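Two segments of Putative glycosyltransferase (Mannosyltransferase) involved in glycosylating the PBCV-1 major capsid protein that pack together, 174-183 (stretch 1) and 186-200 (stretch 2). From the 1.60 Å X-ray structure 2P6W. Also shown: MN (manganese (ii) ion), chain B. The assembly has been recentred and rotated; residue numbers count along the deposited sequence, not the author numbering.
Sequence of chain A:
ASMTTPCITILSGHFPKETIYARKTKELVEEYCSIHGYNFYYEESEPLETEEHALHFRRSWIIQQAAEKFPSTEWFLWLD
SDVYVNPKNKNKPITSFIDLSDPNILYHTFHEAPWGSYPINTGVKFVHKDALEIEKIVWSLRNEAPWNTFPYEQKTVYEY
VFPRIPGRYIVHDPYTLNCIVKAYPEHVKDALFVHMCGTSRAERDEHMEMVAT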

# COMPACT_ATOMS: atom_id res chain seq x y z
N PRO A 174 -8.92 9.72 -1.37
CA PRO A 174 -7.52 9.48 -1.06
C PRO A 174 -6.77 10.58 -0.31
O PRO A 174 -5.55 10.46 -0.09
N TYR A 175 -7.46 11.65 0.08
CA TYR A 175 -6.78 12.89 0.46
C TYR A 175 -5.86 12.77 1.66
O TYR A 175 -4.86 13.50 1.73
N THR A 176 -6.18 11.87 2.58
CA THR A 176 -5.33 11.67 3.75
C THR A 176 -4.56 10.35 3.72
O THR A 176 -3.47 10.28 4.31
N LEU A 177 -5.12 9.31 3.08
CA LEU A 177 -4.51 7.98 3.16
C LEU A 177 -3.79 7.47 1.90
O LEU A 177 -3.08 6.47 1.95
N ASN A 178 -3.97 8.15 0.77
CA ASN A 178 -3.19 7.83 -0.42
C ASN A 178 -3.01 9.13 -1.18
O ASN A 178 -3.50 9.32 -2.29
N CYS A 179 -2.32 10.06 -0.51
CA CYS A 179 -2.27 11.43 -0.99
C CYS A 179 -1.16 11.60 -2.01
O CYS A 179 -0.01 11.92 -1.68
N ILE A 180 -1.52 11.35 -3.27
CA ILE A 180 -0.59 11.47 -4.40
C ILE A 180 -0.07 12.91 -4.49
O ILE A 180 -0.85 13.86 -4.56
N VAL A 181 1.26 13.06 -4.44
CA VAL A 181 1.84 14.39 -4.28
C VAL A 181 1.53 15.34 -5.43
O VAL A 181 1.14 16.47 -5.19
N LYS A 182 1.70 14.88 -6.66
CA LYS A 182 1.47 15.79 -7.79
C LYS A 182 -0.01 16.13 -8.01
O LYS A 182 -0.33 17.21 -8.52
N ALA A 183 -0.89 15.21 -7.63
CA ALA A 183 -2.32 15.33 -7.89
C ALA A 183 -3.08 16.13 -6.83
O ALA A 183 -4.06 16.84 -7.16
N GLU A 186 -2.32 20.34 -2.38
CA GLU A 186 -2.98 21.11 -1.33
C GLU A 186 -3.33 20.28 -0.08
O GLU A 186 -3.59 20.84 0.99
N HIS A 187 -3.34 18.96 -0.24
CA HIS A 187 -3.74 18.06 0.84
C HIS A 187 -2.53 17.43 1.52
O HIS A 187 -2.67 16.84 2.60
N VAL A 188 -1.36 17.52 0.88
CA VAL A 188 -0.14 16.88 1.39
C VAL A 188 0.14 17.24 2.85
O VAL A 188 0.41 16.37 3.67
N LYS A 189 0.03 18.53 3.16
CA LYS A 189 0.25 19.05 4.52
C LYS A 189 -0.54 18.30 5.61
O LYS A 189 -0.03 18.12 6.73
N ASP A 190 -1.76 17.89 5.29
CA ASP A 190 -2.67 17.32 6.28
C ASP A 190 -2.82 15.81 6.14
O ASP A 190 -3.62 15.20 6.86
N ALA A 191 -2.07 15.22 5.21
CA ALA A 191 -2.21 13.78 4.95
C ALA A 191 -1.55 12.96 6.06
O ALA A 191 -0.74 13.48 6.82
N LEU A 192 -1.90 11.68 6.14
CA LEU A 192 -1.12 10.73 6.91
C LEU A 192 -0.12 10.06 5.97
O LEU A 192 1.08 10.11 6.23
N PHE A 193 -0.62 9.43 4.90
CA PHE A 193 0.24 8.76 3.91
C PHE A 193 0.37 9.57 2.63
O PHE A 193 -0.62 9.86 1.96
N VAL A 194 1.61 9.95 2.31
CA VAL A 194 1.89 10.77 1.15
C VAL A 194 2.52 9.88 0.08
O VAL A 194 3.46 9.14 0.35
N HIS A 195 2.00 9.93 -1.14
CA HIS A 195 2.38 8.94 -2.14
C HIS A 195 3.11 9.60 -3.32
O HIS A 195 2.54 10.39 -4.04
N MET A 196 4.41 9.33 -3.44
CA MET A 196 5.20 9.89 -4.54
C MET A 196 5.00 9.09 -5.83
O MET A 196 5.95 8.51 -6.38
N CYS A 197 3.78 9.09 -6.33
CA CYS A 197 3.38 8.22 -7.42
C CYS A 197 3.86 8.73 -8.77
O CYS A 197 3.77 9.92 -9.06
N GLY A 198 4.43 7.83 -9.58
CA GLY A 198 4.73 8.12 -10.99
C GLY A 198 6.01 8.88 -11.25
O GLY A 198 6.32 9.21 -12.41
N THR A 199 6.78 9.14 -10.20
CA THR A 199 8.00 9.94 -10.33
C THR A 199 9.24 9.04 -10.35
O THR A 199 9.16 7.86 -10.01
N SER A 200 10.38 9.62 -10.72
CA SER A 200 11.63 8.87 -10.87
C SER A 200 12.35 8.71 -9.52
O SER A 200 12.04 9.41 -8.54

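The contact between these two stretches buries 881 Å² and is organised around a short piece of parallel sheet, C179 with V194 and I180 with H195, with side chains filling the space around it. P174 adds no side-chain contact of its own, so the interface opens with Y175. Its CA-to-CB bond points toward stretch 2, and with chi1 in m its ring lies in an offset stack on the ring of H187, also m, with centroids 4.5 Å apart and planes at 14°. Y175 CB sits over the face of the imidazole, 3.6 Å from H187 ND1, so the tyrosine covers that ring with its stem as well as its own ring. Beside this stack, water 1 donates to both Y175 O (2.7 Å) and H187 O (2.8 Å), tying the two backbones together where no direct bond joins them.

T176, chi1 p, points sideways, and its CG2 only brushes D190 O at 4.1 Å. Its backbone does more: T176 O accepts from both L192 N (2.8 Å) and F193 N (3.0 Å), fixing the start of the strand in stretch 2. L177 leaves its backbone pointing away, yet the m,t rotamer brings its end back, with CD2 3.8 Å from L192 CD2 and 3.7 Å from F193 CD2. L177 O lies at the edge of the F193 ring, near its plane, and has no hydrogen-bonding partner in the model.

N178 also starts away and returns, this time for a polar purpose. In the t rotamer its OD1 accepts from H195 ND1 at 2.7 Å, while ND2 is satisfied elsewhere in the structure. The bond places the proton on ND1 and leaves H195 NE2 free to bind the manganese ion at 2.3 Å, with five further ligand atoms coming from elsewhere in the structure. The asparagine thus orients a metal ligand from the second shell.

Along the sheet, the side chains alternate. C179 (t) shares a face with V194, and its CB meets A191 CB at 3.6 Å while SG lies 4.1 Å from V188 CG2 and 3.8 Å from H187 CB. Its N and O both bond to stretch 2, on either side of V194 in sequence: C179 N to F193 O (3.0 Å), and C179 O from H195 N (2.9 Å). I180 (m,t) shares the other face with H195; its CG1 lies 4.0 Å from H195 ND1, and its CG2 packs 4.0 Å from C197 CB, which points toward stretch 1.

V181 N closes the ladder on H195 O at 3.0 Å. Its side chain, chi1 p, puts CG1 3.7 Å from M196 CA, although M196 itself points away. K182 reaches out in an extended m,t,t,t chain, and the end of the chain comes back to T199, with K182 CE 3.8 Å and K182 NZ 4.0 Å from T199 CG2. At A183 the methyl makes no close contact; water 2 instead donates to A183 O (2.8 Å) and E186 OE2 (2.7 Å), a solvent link at the exposed end.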

# COMPACT_ATOMS: atom_id res chain seq x y z
CB PRO A 174 -6.91 9.34 -2.45
CG PRO A 174 -7.65 10.41 -3.24
CD PRO A 174 -9.08 10.33 -2.71
CB TYR A 175 -7.77 14.05 0.67
CG TYR A 175 -8.74 14.16 -0.47
CD1 TYR A 175 -8.30 14.19 -1.80
CD2 TYR A 175 -10.12 14.18 -0.22
CE1 TYR A 175 -9.22 14.27 -2.85
CE2 TYR A 175 -11.03 14.27 -1.26
CZ TYR A 175 -10.58 14.31 -2.58
OH TYR A 175 -11.49 14.38 -3.62
CB THR A 176 -6.12 11.72 5.06
OG1 THR A 176 -7.14 10.71 5.04
CG2 THR A 176 -6.75 13.11 5.26
CB LEU A 177 -5.52 6.93 3.66
CG LEU A 177 -5.95 7.18 5.11
CD1 LEU A 177 -7.20 6.40 5.44
CD2 LEU A 177 -4.84 6.85 6.13
CB ASN A 178 -3.88 6.75 -1.27
CG ASN A 178 -2.98 6.18 -2.36
OD1 ASN A 178 -1.89 6.71 -2.63
ND2 ASN A 178 -3.42 5.08 -2.97
CB CYS A 179 -2.13 12.40 0.19
SG CYS A 179 -2.30 14.10 -0.38
CB ILE A 180 -1.28 11.02 -5.71
CG1 ILE A 180 -1.59 9.51 -5.65
CG2 ILE A 180 -0.41 11.35 -6.92
CD1 ILE A 180 -2.45 9.00 -6.79
CB VAL A 181 3.36 14.34 -4.05
CG1 VAL A 181 4.01 13.36 -4.95
CG2 VAL A 181 3.98 15.73 -4.24
CB LYS A 182 2.10 15.23 -9.06
CG LYS A 182 3.63 15.46 -9.08
CD LYS A 182 4.27 14.85 -10.30
CE LYS A 182 5.70 15.36 -10.48
NZ LYS A 182 6.27 14.96 -11.80
CB ALA A 183 -2.93 13.95 -8.01
CB GLU A 186 -4.26 21.78 -1.88
CG GLU A 186 -5.47 20.84 -2.14
CD GLU A 186 -5.47 20.14 -3.52
OE1 GLU A 186 -4.42 20.09 -4.18
OE2 GLU A 186 -6.54 19.60 -3.92
CB HIS A 187 -4.65 16.94 0.33
CG HIS A 187 -6.00 17.39 -0.12
ND1 HIS A 187 -7.05 17.59 0.75
CD2 HIS A 187 -6.49 17.65 -1.36
CE1 HIS A 187 -8.12 17.97 0.08
NE2 HIS A 187 -7.81 18.01 -1.21
CB VAL A 188 1.11 17.19 0.53
CG1 VAL A 188 2.38 16.71 1.23
CG2 VAL A 188 0.99 16.52 -0.85
CB LYS A 189 -0.08 20.56 4.57
CG LYS A 189 -1.58 20.91 4.42
CD LYS A 189 -1.85 22.43 4.33
CE LYS A 189 -3.34 22.72 4.37
NZ LYS A 189 -3.66 24.13 3.97
CB ASP A 190 -4.04 17.99 6.19
CG ASP A 190 -4.03 19.42 6.72
OD1 ASP A 190 -3.20 19.74 7.60
OD2 ASP A 190 -4.86 20.21 6.23
CB ALA A 191 -1.59 13.43 3.60
CB LEU A 192 -2.01 9.66 7.55
CG LEU A 192 -1.24 8.57 8.31
CD1 LEU A 192 -0.40 9.18 9.46
CD2 LEU A 192 -2.27 7.52 8.83
CB PHE A 193 -0.31 7.35 3.60
CG PHE A 193 -0.35 6.44 4.80
CD1 PHE A 193 0.77 6.33 5.62
CD2 PHE A 193 -1.49 5.71 5.10
CE1 PHE A 193 0.75 5.49 6.75
CE2 PHE A 193 -1.52 4.88 6.20
CZ PHE A 193 -0.39 4.77 7.04
CB VAL A 194 2.85 11.93 1.51
CG1 VAL A 194 3.17 12.75 0.27
CG2 VAL A 194 2.24 12.81 2.60
CB HIS A 195 1.12 8.18 -2.59
CG HIS A 195 1.37 7.10 -3.60
ND1 HIS A 195 0.35 6.37 -4.16
CD2 HIS A 195 2.52 6.62 -4.13
CE1 HIS A 195 0.86 5.48 -5.00
NE2 HIS A 195 2.17 5.62 -5.01
CB MET A 196 6.69 9.94 -4.15
CG MET A 196 7.00 10.75 -2.89
SD MET A 196 8.77 10.67 -2.49
CE MET A 196 8.94 8.93 -2.10
CB CYS A 197 1.86 8.12 -7.41
SG CYS A 197 1.17 6.90 -8.52
CB THR A 199 8.10 10.97 -9.19
OG1 THR A 199 7.99 10.29 -7.94
CG2 THR A 199 6.94 11.97 -9.29
CB SER A 200 12.57 9.61 -11.82
OG SER A 200 13.14 10.73 -11.15
MN MN B . 3.56 3.97 -5.87
O HOH W 1 -4.84 15.48 3.63
O HOH W 2 -6.05 18.60 -6.42